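Putative NAD(P)H nitroreductase MhqN (Bacillus subtilis, PDB 3BEM) probably acts as an FMN-dependent nitroreductase that uses NAD(P)H and may contribute to the breakdown and detoxification of aromatic compounds. Local coordinates at residues V62-Q67 with E71-A76; Y81-S86 with C166-F171; M152-S157 with M190-G195. The protein carries 3 engineered substitutions. All blocks are in the same frame, centred on the assembly; numbering follows the deposited sequence.

All three contacts reach the same sheet of the nitroreductase fold, antiparallel within the chain and extended by a parallel strand of the second subunit. Contact 1 comes first along the chain, where strand 59-64 turns into helix 67-76. Contacts 2 and 3 interleave: their segments follow in the order 81-86, 152-157, 166-171, 190-195. The centres lie about 9 Å apart for contacts 1 and 2, 11 Å for contacts 2 and 3, and 15 Å for contacts 1 and 3. Contact 2 touches both others: V83 packs on L73, while M168 and C166 bond to strand 186-195. Flavin-binding residues are thus built directly onto the core, and all three contacts reach the second subunit.

Contact 1. Residues V62-Q67 with E71-A76; sequences VTVLDQ and EKLKQA
In the tight connection from strand 59-64 into helix 67-76 of the nitroreductase fold, V64 at the end of the strand meets L73 of the helix. Methyl CG2 of V64 stands 4.3 Å from CD1 of L73, a loose apolar contact between branched side chains that both turn toward the opposite segment. A valine suits the strand because its branched CB favours extended backbone, and the longer leucine spans the gap from the helix. V64 also packs on V69 and K70 of the same helix, and L73 on I179 of helix 173-180. T63, next to V64, turns instead to helix 37-47, and V62 and T63 pair in parallel with a strand of the second subunit, which carries the sheet across the dimer interface.

The second junction lies in the first turns of the helix. D66 is its N-cap: its carboxylate accepts from V69 N, offering an acceptor to an amide that has no earlier carbonyl to bond to. The regular i to i+4 pattern follows at once, E71 N giving a nearly straight bond to Q67 O at 2.9 Å (N-H...O 171°). Because CG of E71 lies beside its own backbone N (chi1 -71°), that methylene comes within 3.3 Å of the same oxygen, and the rest of the chain extends outward to the exposed surface.

The two long side chains cross at about a right angle, amide and carboxylate planes 85° apart, and the amide of Q67 takes no part in their meeting. It is engaged elsewhere, OE1 with K70 NZ and NE2 with V84 O. Of the glutamine side chain, it is the methylene CG that faces E71, 3.9 Å from the carboxylate oxygen OE2.

Contact 2. Residues Y81-S86 with C166-F171; sequences YKVVSS and CPMIGF. With FMN (flavin mononucleotide), chain G.
K82 and C166 meet at the pyrimidine end of the flavin, in the FMN site of the nitroreductase fold, NZ of K82 lying 3.5 Å from SG of C166. The ammonium gives a 2.8 Å hydrogen bond to FMN O2 and a second to the carbonyl of A26, so flavin and protein hold it together. A lysine suits this place because its charge would probably stabilise negative charge on the N1-C2-O2 edge of a reduced flavin. A bend at chi3 (83°) lets the long chain turn its tip to the ring. The thiol sulfur of C166 is 3.4 Å from FMN N1.

In the loop just past strand 164-168, backbone amides do the work. I169 N binds FMN N5 at 2.9 Å, and G170 N binds O4 at 3.0 Å. G170 is the centre of an inverse gamma turn, and its lack of a side chain suits a backbone so close to O4. P167 lays its ring CG 3.5 Å from C9 of the flavin benzenoid ring; it also packs on P51 of the second subunit, the flavin lying near the dimer interface.

Behind this shell, strand 164-168 is fixed by backbone bonds of C166 to T193 and of M168 to M191, while helix 82-85 is tied to K70, whose ammonium binds the carbonyls of V83 and S86. Between helix and strand, the unbranched selenomethionine chain of M168 slides past that of K82 in the opposite direction, its tip CE 4.1 Å from CG of K82.

Contact 3. Residues M152-S157 with M190-G195; sequences MMFMLS and MMITIG
F154, on the long helix 136-161, sends its ring into the gap between the helix and strand 186-195, where I192 and I194 point toward the helix. This is a helix laid on a sheet through apolar side chains, in the core of the nitroreductase alpha/beta fold. From CB the ring leaves with CG anti to the backbone N (chi1 180°), a direction that carries it away from the helix and over the sheet. Partway along, CD2 comes 4.1 Å from CD1 of I192, whose side chain slides past the phenylalanine in the opposite direction. At the far end, CZ meets CD1 of I194 at 4.0 Å, this time with the two side chains crossing at about a right angle. Both methyls approach the ring obliquely. A large flat residue suits the spot, since one ring can touch two isoleucines two positions apart on a strand.

CD1 of I192 also serves M155, lying 4.2 Å from its CG, so this methyl sits against both helix residues. The side chain of M155 is about 6 Å from a bound FMN.

The segment axes run nearly parallel, 5° apart and 10.6 Å at closest approach. F154 is enclosed further by M43, F44 and V47 of helix 37-47 and by L90 of strand 88-95, while M155 leans on T165 and P167 of strand 164-168 and on L149 of the second subunit.

Contact 1. Residues V62-Q67 with E71-A76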
loop_
_atom_site.group_PDB
_atom_site.type_symbol
_atom_site.label_atom_id
_atom_site.label_comp_id
_atom_site.label_asym_id
_atom_site.label_seq_id
_atom_site.Cartn_x
_atom_site.Cartn_y
_atom_site.Cartn_z
ATOM N N VAL B 62 6.953 13.428 6.037
ATOM C CA VAL B 62 7.257 14.497 6.964
ATOM C C VAL B 62 6.976 13.905 8.321
ATOM O O VAL B 62 5.827 13.521 8.630
ATOM C CB VAL B 62 6.446 15.716 6.714
ATOM C CG1 VAL B 62 6.739 16.752 7.805
ATOM C CG2 VAL B 62 6.771 16.255 5.313
ATOM N N THR B 63 8.022 13.814 9.125
ATOM C CA THR B 63 7.950 13.122 10.404
ATOM C C THR B 63 8.015 14.119 11.555
ATOM O O THR B 63 9.047 14.778 11.753
ATOM C CB THR B 63 9.081 12.080 10.541
ATOM O OG1 THR B 63 9.057 11.201 9.402
ATOM C CG2 THR B 63 8.946 11.278 11.824
ATOM N N VAL B 64 6.910 14.225 12.288
ATOM C CA VAL B 64 6.751 15.252 13.312
ATOM C C VAL B 64 6.987 14.640 14.683
ATOM O O VAL B 64 6.191 13.815 15.165
ATOM C CB VAL B 64 5.358 15.925 13.260
ATOM C CG1 VAL B 64 5.300 17.118 14.248
ATOM C CG2 VAL B 64 5.032 16.356 11.792
ATOM N N LEU B 65 8.067 15.094 15.323
ATOM C CA LEU B 65 8.438 14.674 16.677
ATOM C C LEU B 65 8.102 15.791 17.653
ATOM O O LEU B 65 7.899 15.576 18.858
ATOM C CB LEU B 65 9.948 14.355 16.729
ATOM C CG LEU B 65 10.505 13.315 15.744
ATOM C CD1 LEU B 65 12.049 13.306 15.730
ATOM C CD2 LEU B 65 9.969 11.978 16.088
ATOM N N ASP B 66 8.056 17.008 17.140
ATOM C CA ASP B 66 7.814 18.179 17.995
ATOM C C ASP B 66 6.424 18.166 18.623
ATOM O O ASP B 66 5.416 18.218 17.928
ATOM C CB ASP B 66 8.036 19.476 17.206
ATOM C CG ASP B 66 8.009 20.711 18.100
ATOM O OD1 ASP B 66 6.911 21.185 18.453
ATOM O OD2 ASP B 66 9.092 21.174 18.492
ATOM N N GLN B 67 6.363 18.160 19.955
ATOM C CA GLN B 67 5.092 18.030 20.616
ATOM C C GLN B 67 4.183 19.250 20.394
ATOM O O GLN B 67 2.965 19.134 20.299
ATOM C CB GLN B 67 5.295 17.718 22.092
ATOM C CG GLN B 67 4.047 17.350 22.805
ATOM C CD GLN B 67 3.341 16.109 22.251
ATOM O OE1 GLN B 67 3.901 15.311 21.516
ATOM N NE2 GLN B 67 2.103 15.950 22.658
ATOM N N GLU B 71 0.403 18.907 18.909
ATOM C CA GLU B 71 -0.743 19.560 19.523
ATOM C C GLU B 71 -1.492 20.368 18.477
ATOM O O GLU B 71 -2.726 20.271 18.388
ATOM C CB GLU B 71 -0.330 20.461 20.690
ATOM C CG GLU B 71 0.138 19.714 21.956
ATOM C CD GLU B 71 0.905 20.627 22.978
ATOM O OE1 GLU B 71 0.982 21.881 22.805
ATOM O OE2 GLU B 71 1.455 20.072 23.961
ATOM N N LYS B 72 -0.754 21.133 17.665
ATOM C CA LYS B 72 -1.356 21.956 16.614
ATOM C C LYS B 72 -1.991 21.172 15.476
ATOM O O LYS B 72 -2.862 21.694 14.792
ATOM C CB LYS B 72 -0.348 22.961 16.044
ATOM C CG LYS B 72 0.141 24.018 17.019
ATOM C CD LYS B 72 1.316 24.808 16.414
ATOM N N LEU B 73 -1.587 19.911 15.273
ATOM C CA LEU B 73 -2.196 19.078 14.262
ATOM C C LEU B 73 -3.511 18.440 14.733
ATOM O O LEU B 73 -4.269 17.933 13.918
ATOM C CB LEU B 73 -1.226 17.970 13.835
ATOM C CG LEU B 73 -0.073 18.402 12.932
ATOM C CD1 LEU B 73 0.962 17.331 12.800
ATOM C CD2 LEU B 73 -0.620 18.780 11.526
ATOM N N LYS B 74 -3.793 18.471 16.028
ATOM C CA LYS B 74 -4.983 17.780 16.560
ATOM C C LYS B 74 -6.265 18.261 15.903
ATOM O O LYS B 74 -7.105 17.426 15.520
ATOM C CB LYS B 74 -5.108 17.919 18.082
ATOM C CG LYS B 74 -6.216 17.060 18.637
ATOM C CD LYS B 74 -6.057 16.763 20.148
ATOM C CE LYS B 74 -7.134 17.371 20.977
ATOM N NZ LYS B 74 -8.434 16.698 20.745
ATOM N N GLN B 75 -6.441 19.586 15.807
ATOM C CA GLN B 75 -7.633 20.151 15.171
ATOM C C GLN B 75 -7.707 19.738 13.716
ATOM O O GLN B 75 -8.787 19.401 13.239
ATOM C CB GLN B 75 -7.707 21.691 15.314
ATOM N N ALA B 76 -6.572 19.738 13.022
ATOM C CA ALA B 76 -6.518 19.378 11.600
ATOM C C ALA B 76 -6.856 17.890 11.383
ATOM O O ALA B 76 -7.417 17.518 10.349
ATOM C CB ALA B 76 -5.145 19.699 11.016
#

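Contact 2. Residues Y81-S86 with C166-F171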
loop_
_atom_site.group_PDB
_atom_site.type_symbol
_atom_site.label_atom_id
_atom_site.label_comp_id
_atom_site.label_asym_id
_atom_site.label_seq_id
_atom_site.Cartn_x
_atom_site.Cartn_y
_atom_site.Cartn_z
ATOM N N TYR B 81 -7.209 12.729 19.376
ATOM C CA TYR B 81 -6.217 12.906 20.415
ATOM C C TYR B 81 -4.971 12.061 20.251
ATOM O O TYR B 81 -3.883 12.449 20.712
ATOM C CB TYR B 81 -6.850 12.576 21.748
ATOM C CG TYR B 81 -5.890 12.753 22.887
ATOM C CD1 TYR B 81 -5.499 14.015 23.284
ATOM C CD2 TYR B 81 -5.378 11.643 23.568
ATOM C CE1 TYR B 81 -4.586 14.185 24.324
ATOM C CE2 TYR B 81 -4.467 11.804 24.588
ATOM C CZ TYR B 81 -4.083 13.076 24.957
ATOM O OH TYR B 81 -3.209 13.225 26.012
ATOM N N LYS B 82 -5.083 10.940 19.547
ATOM C CA LYS B 82 -3.884 10.123 19.299
ATOM C C LYS B 82 -2.728 10.872 18.583
ATOM O O LYS B 82 -1.580 10.480 18.734
ATOM C CB LYS B 82 -4.263 8.784 18.614
ATOM C CG LYS B 82 -4.705 8.916 17.212
ATOM C CD LYS B 82 -5.154 7.517 16.616
ATOM C CE LYS B 82 -6.539 7.184 16.965
ATOM N NZ LYS B 82 -6.743 5.805 16.559
ATOM N N VAL B 83 -3.013 11.944 17.837
ATOM C CA VAL B 83 -1.950 12.779 17.278
ATOM C C VAL B 83 -1.080 13.364 18.407
ATOM O O VAL B 83 0.148 13.453 18.269
ATOM C CB VAL B 83 -2.503 13.894 16.348
ATOM C CG1 VAL B 83 -1.492 14.986 16.121
ATOM C CG2 VAL B 83 -2.922 13.316 15.009
ATOM N N VAL B 84 -1.718 13.738 19.516
ATOM C CA VAL B 84 -1.009 14.302 20.696
ATOM C C VAL B 84 -0.259 13.242 21.509
ATOM O O VAL B 84 0.908 13.440 21.865
ATOM C CB VAL B 84 -2.021 15.108 21.562
ATOM C CG1 VAL B 84 -1.399 15.623 22.885
ATOM C CG2 VAL B 84 -2.584 16.254 20.715
ATOM N N SER B 85 -0.919 12.120 21.794
ATOM C CA SER B 85 -0.338 11.078 22.662
ATOM C C SER B 85 0.739 10.251 21.952
ATOM O O SER B 85 1.567 9.647 22.595
ATOM C CB SER B 85 -1.403 10.140 23.182
ATOM O OG SER B 85 -2.117 9.553 22.100
ATOM N N SER B 86 0.667 10.170 20.622
ATOM C CA SER B 86 1.679 9.460 19.841
ATOM C C SER B 86 3.109 9.887 20.095
ATOM O O SER B 86 3.382 11.019 20.522
ATOM C CB SER B 86 1.425 9.634 18.337
ATOM O OG SER B 86 1.555 10.980 17.913
ATOM N N CYS B 166 -1.041 3.654 13.800
ATOM C CA CYS B 166 -2.433 3.783 13.343
ATOM C C CYS B 166 -2.393 4.588 12.064
ATOM O O CYS B 166 -1.997 5.738 12.097
ATOM C CB CYS B 166 -3.299 4.435 14.387
ATOM S SG CYS B 166 -5.039 4.295 13.861
ATOM N N PRO B 167 -2.789 4.009 10.930
ATOM C CA PRO B 167 -2.973 4.757 9.692
ATOM C C PRO B 167 -4.233 5.564 9.831
ATOM O O PRO B 167 -5.182 5.125 10.501
ATOM C CB PRO B 167 -3.121 3.686 8.650
ATOM C CG PRO B 167 -3.716 2.548 9.384
ATOM C CD PRO B 167 -3.235 2.604 10.800
HETATM N N MSE B 168 -4.258 6.742 9.243
HETATM C CA MSE B 168 -5.326 7.722 9.427
HETATM C C MSE B 168 -5.625 8.479 8.121
HETATM O O MSE B 168 -4.724 8.915 7.415
HETATM C CB MSE B 168 -4.956 8.723 10.550
HETATM C CG MSE B 168 -4.577 8.031 11.848
HETATM SE SE MSE B 168 -3.710 9.286 13.044
HETATM C CE MSE B 168 -5.275 10.408 13.474
ATOM N N ILE B 169 -6.907 8.627 7.857
ATOM C CA ILE B 169 -7.388 9.486 6.779
ATOM C C ILE B 169 -8.336 10.546 7.319
ATOM O O ILE B 169 -8.771 11.438 6.586
ATOM C CB ILE B 169 -8.070 8.659 5.673
ATOM C CG1 ILE B 169 -8.176 9.443 4.357
ATOM C CG2 ILE B 169 -9.457 8.134 6.143
ATOM C CD1 ILE B 169 -6.902 9.871 3.780
ATOM N N GLY B 170 -8.646 10.469 8.608
ATOM C CA GLY B 170 -9.479 11.435 9.285
ATOM C C GLY B 170 -8.823 12.757 9.599
ATOM O O GLY B 170 -8.600 13.071 10.725
ATOM N N PHE B 171 -8.457 13.497 8.567
ATOM C CA PHE B 171 -7.790 14.803 8.678
ATOM C C PHE B 171 -8.140 15.693 7.516
ATOM O O PHE B 171 -8.530 15.209 6.449
ATOM C CB PHE B 171 -6.266 14.649 8.818
ATOM C CG PHE B 171 -5.589 14.084 7.617
ATOM C CD1 PHE B 171 -5.204 14.900 6.570
ATOM C CD2 PHE B 171 -5.325 12.712 7.535
ATOM C CE1 PHE B 171 -4.578 14.363 5.443
ATOM C CE2 PHE B 171 -4.705 12.169 6.400
ATOM C CZ PHE B 171 -4.337 13.002 5.348
HETATM N N1 FMN G . -8.143 4.858 12.555
HETATM C C2 FMN G . -8.441 5.982 13.284
HETATM O O2 FMN G . -8.575 5.841 14.505
HETATM N N3 FMN G . -8.567 7.207 12.681
HETATM C C4 FMN G . -8.461 7.363 11.308
HETATM O O4 FMN G . -8.460 8.525 10.849
HETATM C C4A FMN G . -8.154 6.223 10.567
HETATM N N5 FMN G . -8.048 6.310 9.177
HETATM C C5A FMN G . -7.636 5.183 8.491
HETATM C C6 FMN G . -7.405 5.309 7.110
HETATM C C7 FMN G . -6.965 4.197 6.385
HETATM C C7M FMN G . -6.432 4.449 4.978
HETATM C C8 FMN G . -6.774 2.966 6.998
HETATM C C8M FMN G . -5.925 1.903 6.308
HETATM C C9 FMN G . -7.053 2.818 8.357
HETATM C C9A FMN G . -7.446 3.926 9.107
HETATM N N10 FMN G . -7.685 3.813 10.492
HETATM C C10 FMN G . -7.987 4.974 11.192
HETATM C "C1'" FMN G . -7.633 2.471 11.134
HETATM C "C2'" FMN G . -8.770 1.512 10.769
HETATM O "O2'" FMN G . -9.913 1.856 11.539
HETATM C "C3'" FMN G . -8.303 0.101 11.096
HETATM O "O3'" FMN G . -7.178 -0.195 10.225
HETATM C "C4'" FMN G . -9.401 -0.963 11.020
HETATM O "O4'" FMN G . -10.423 -0.675 11.991
HETATM C "C5'" FMN G . -8.788 -2.366 11.285
HETATM O "O5'" FMN G . -8.122 -2.454 12.566
HETATM P P FMN G . -6.830 -3.402 12.647
HETATM O O1P FMN G . -7.275 -4.786 12.297
HETATM O O2P FMN G . -5.963 -2.749 11.631
HETATM O O3P FMN G . -6.318 -3.301 14.061
#

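Contact 3. Residues M152-S157 with M190-G195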
loop_
_atom_site.group_PDB
_atom_site.type_symbol
_atom_site.label_atom_id
_atom_site.label_comp_id
_atom_site.label_asym_id
_atom_site.label_seq_id
_atom_site.Cartn_x
_atom_site.Cartn_y
_atom_site.Cartn_z
HETATM N N MSE B 152 2.305 0.913 3.775
HETATM C CA MSE B 152 2.131 -0.422 4.317
HETATM C C MSE B 152 3.468 -1.016 4.745
HETATM O O MSE B 152 3.592 -1.654 5.793
HETATM C CB MSE B 152 1.436 -1.318 3.311
HETATM C CG MSE B 152 1.127 -2.696 3.788
HETATM SE SE MSE B 152 -0.410 -2.774 5.013
HETATM C CE MSE B 152 0.475 -2.900 6.730
HETATM N N MSE B 153 4.490 -0.793 3.912
HETATM C CA MSE B 153 5.840 -1.194 4.252
HETATM C C MSE B 153 6.310 -0.495 5.532
HETATM O O MSE B 153 6.920 -1.130 6.410
HETATM C CB MSE B 153 6.815 -0.943 3.080
HETATM C CG MSE B 153 8.234 -1.268 3.425
HETATM SE SE MSE B 153 8.544 -3.120 3.454
HETATM C CE MSE B 153 8.798 -3.443 1.459
ATOM N N PHE B 154 6.021 0.793 5.661
ATOM C CA PHE B 154 6.374 1.502 6.921
ATOM C C PHE B 154 5.746 0.826 8.151
ATOM O O PHE B 154 6.414 0.580 9.149
ATOM C CB PHE B 154 5.992 2.982 6.896
ATOM C CG PHE B 154 6.364 3.685 8.196
ATOM C CD1 PHE B 154 7.681 4.043 8.454
ATOM C CD2 PHE B 154 5.444 3.786 9.230
ATOM C CE1 PHE B 154 8.032 4.573 9.667
ATOM C CE2 PHE B 154 5.804 4.309 10.451
ATOM C CZ PHE B 154 7.109 4.706 10.659
HETATM N N MSE B 155 4.452 0.578 8.085
HETATM C CA MSE B 155 3.730 0.010 9.215
HETATM C C MSE B 155 4.275 -1.385 9.607
HETATM O O MSE B 155 4.363 -1.682 10.782
HETATM C CB MSE B 155 2.210 0.066 8.965
HETATM C CG MSE B 155 1.722 1.459 8.956
HETATM SE SE MSE B 155 -0.239 1.397 8.874
HETATM C CE MSE B 155 -0.430 1.286 6.923
ATOM N N LEU B 156 4.577 -2.253 8.621
ATOM C CA LEU B 156 5.150 -3.570 8.920
ATOM C C LEU B 156 6.578 -3.454 9.478
ATOM O O LEU B 156 6.930 -4.204 10.394
ATOM C CB LEU B 156 5.103 -4.481 7.723
ATOM C CG LEU B 156 3.652 -4.948 7.409
ATOM C CD1 LEU B 156 3.662 -5.456 5.956
ATOM C CD2 LEU B 156 3.103 -5.967 8.449
ATOM N N SER B 157 7.347 -2.477 8.983
ATOM C CA SER B 157 8.674 -2.191 9.565
ATOM C C SER B 157 8.564 -1.772 11.038
ATOM O O SER B 157 9.287 -2.233 11.899
ATOM C CB SER B 157 9.380 -1.100 8.755
ATOM O OG SER B 157 9.560 -1.486 7.386
HETATM N N MSE B 190 -1.780 9.977 3.459
HETATM C CA MSE B 190 -2.239 9.489 4.750
HETATM C C MSE B 190 -1.405 10.057 5.853
HETATM O O MSE B 190 -0.365 10.642 5.610
HETATM C CB MSE B 190 -2.290 7.944 4.827
HETATM C CG MSE B 190 -1.147 7.138 4.939
HETATM SE SE MSE B 190 -1.847 5.207 5.076
HETATM C CE MSE B 190 -1.912 5.123 3.175
HETATM N N MSE B 191 -1.937 9.904 7.048
HETATM C CA MSE B 191 -1.242 10.217 8.276
HETATM C C MSE B 191 -1.009 8.879 9.000
HETATM O O MSE B 191 -1.837 7.985 8.948
HETATM C CB MSE B 191 -2.105 11.183 9.082
HETATM C CG MSE B 191 -1.566 11.580 10.397
HETATM SE SE MSE B 191 -2.900 12.808 11.254
HETATM C CE MSE B 191 -2.736 14.167 9.919
ATOM N N ILE B 192 0.133 8.726 9.654
ATOM C CA ILE B 192 0.393 7.554 10.476
ATOM C C ILE B 192 0.916 8.016 11.799
ATOM O O ILE B 192 1.963 8.683 11.838
ATOM C CB ILE B 192 1.427 6.603 9.843
ATOM C CG1 ILE B 192 0.958 6.175 8.422
ATOM C CG2 ILE B 192 1.642 5.371 10.737
ATOM C CD1 ILE B 192 2.028 5.400 7.620
ATOM N N THR B 193 0.230 7.635 12.863
ATOM C CA THR B 193 0.783 7.817 14.203
ATOM C C THR B 193 1.575 6.596 14.577
ATOM O O THR B 193 1.228 5.468 14.203
ATOM C CB THR B 193 -0.281 8.120 15.263
ATOM O OG1 THR B 193 -1.415 7.281 15.099
ATOM C CG2 THR B 193 -0.697 9.555 15.198
ATOM N N ILE B 194 2.634 6.801 15.372
ATOM C CA ILE B 194 3.466 5.716 15.860
ATOM C C ILE B 194 3.710 5.923 17.354
ATOM O O ILE B 194 3.822 7.052 17.831
ATOM C CB ILE B 194 4.795 5.618 15.049
ATOM C CG1 ILE B 194 5.583 4.393 15.492
ATOM C CG2 ILE B 194 5.641 6.934 15.196
ATOM C CD1 ILE B 194 6.737 4.071 14.578
ATOM N N GLY B 195 3.776 4.824 18.116
ATOM C CA GLY B 195 3.991 4.877 19.518
ATOM C C GLY B 195 3.833 3.531 20.144
ATOM O O GLY B 195 4.016 2.530 19.466
#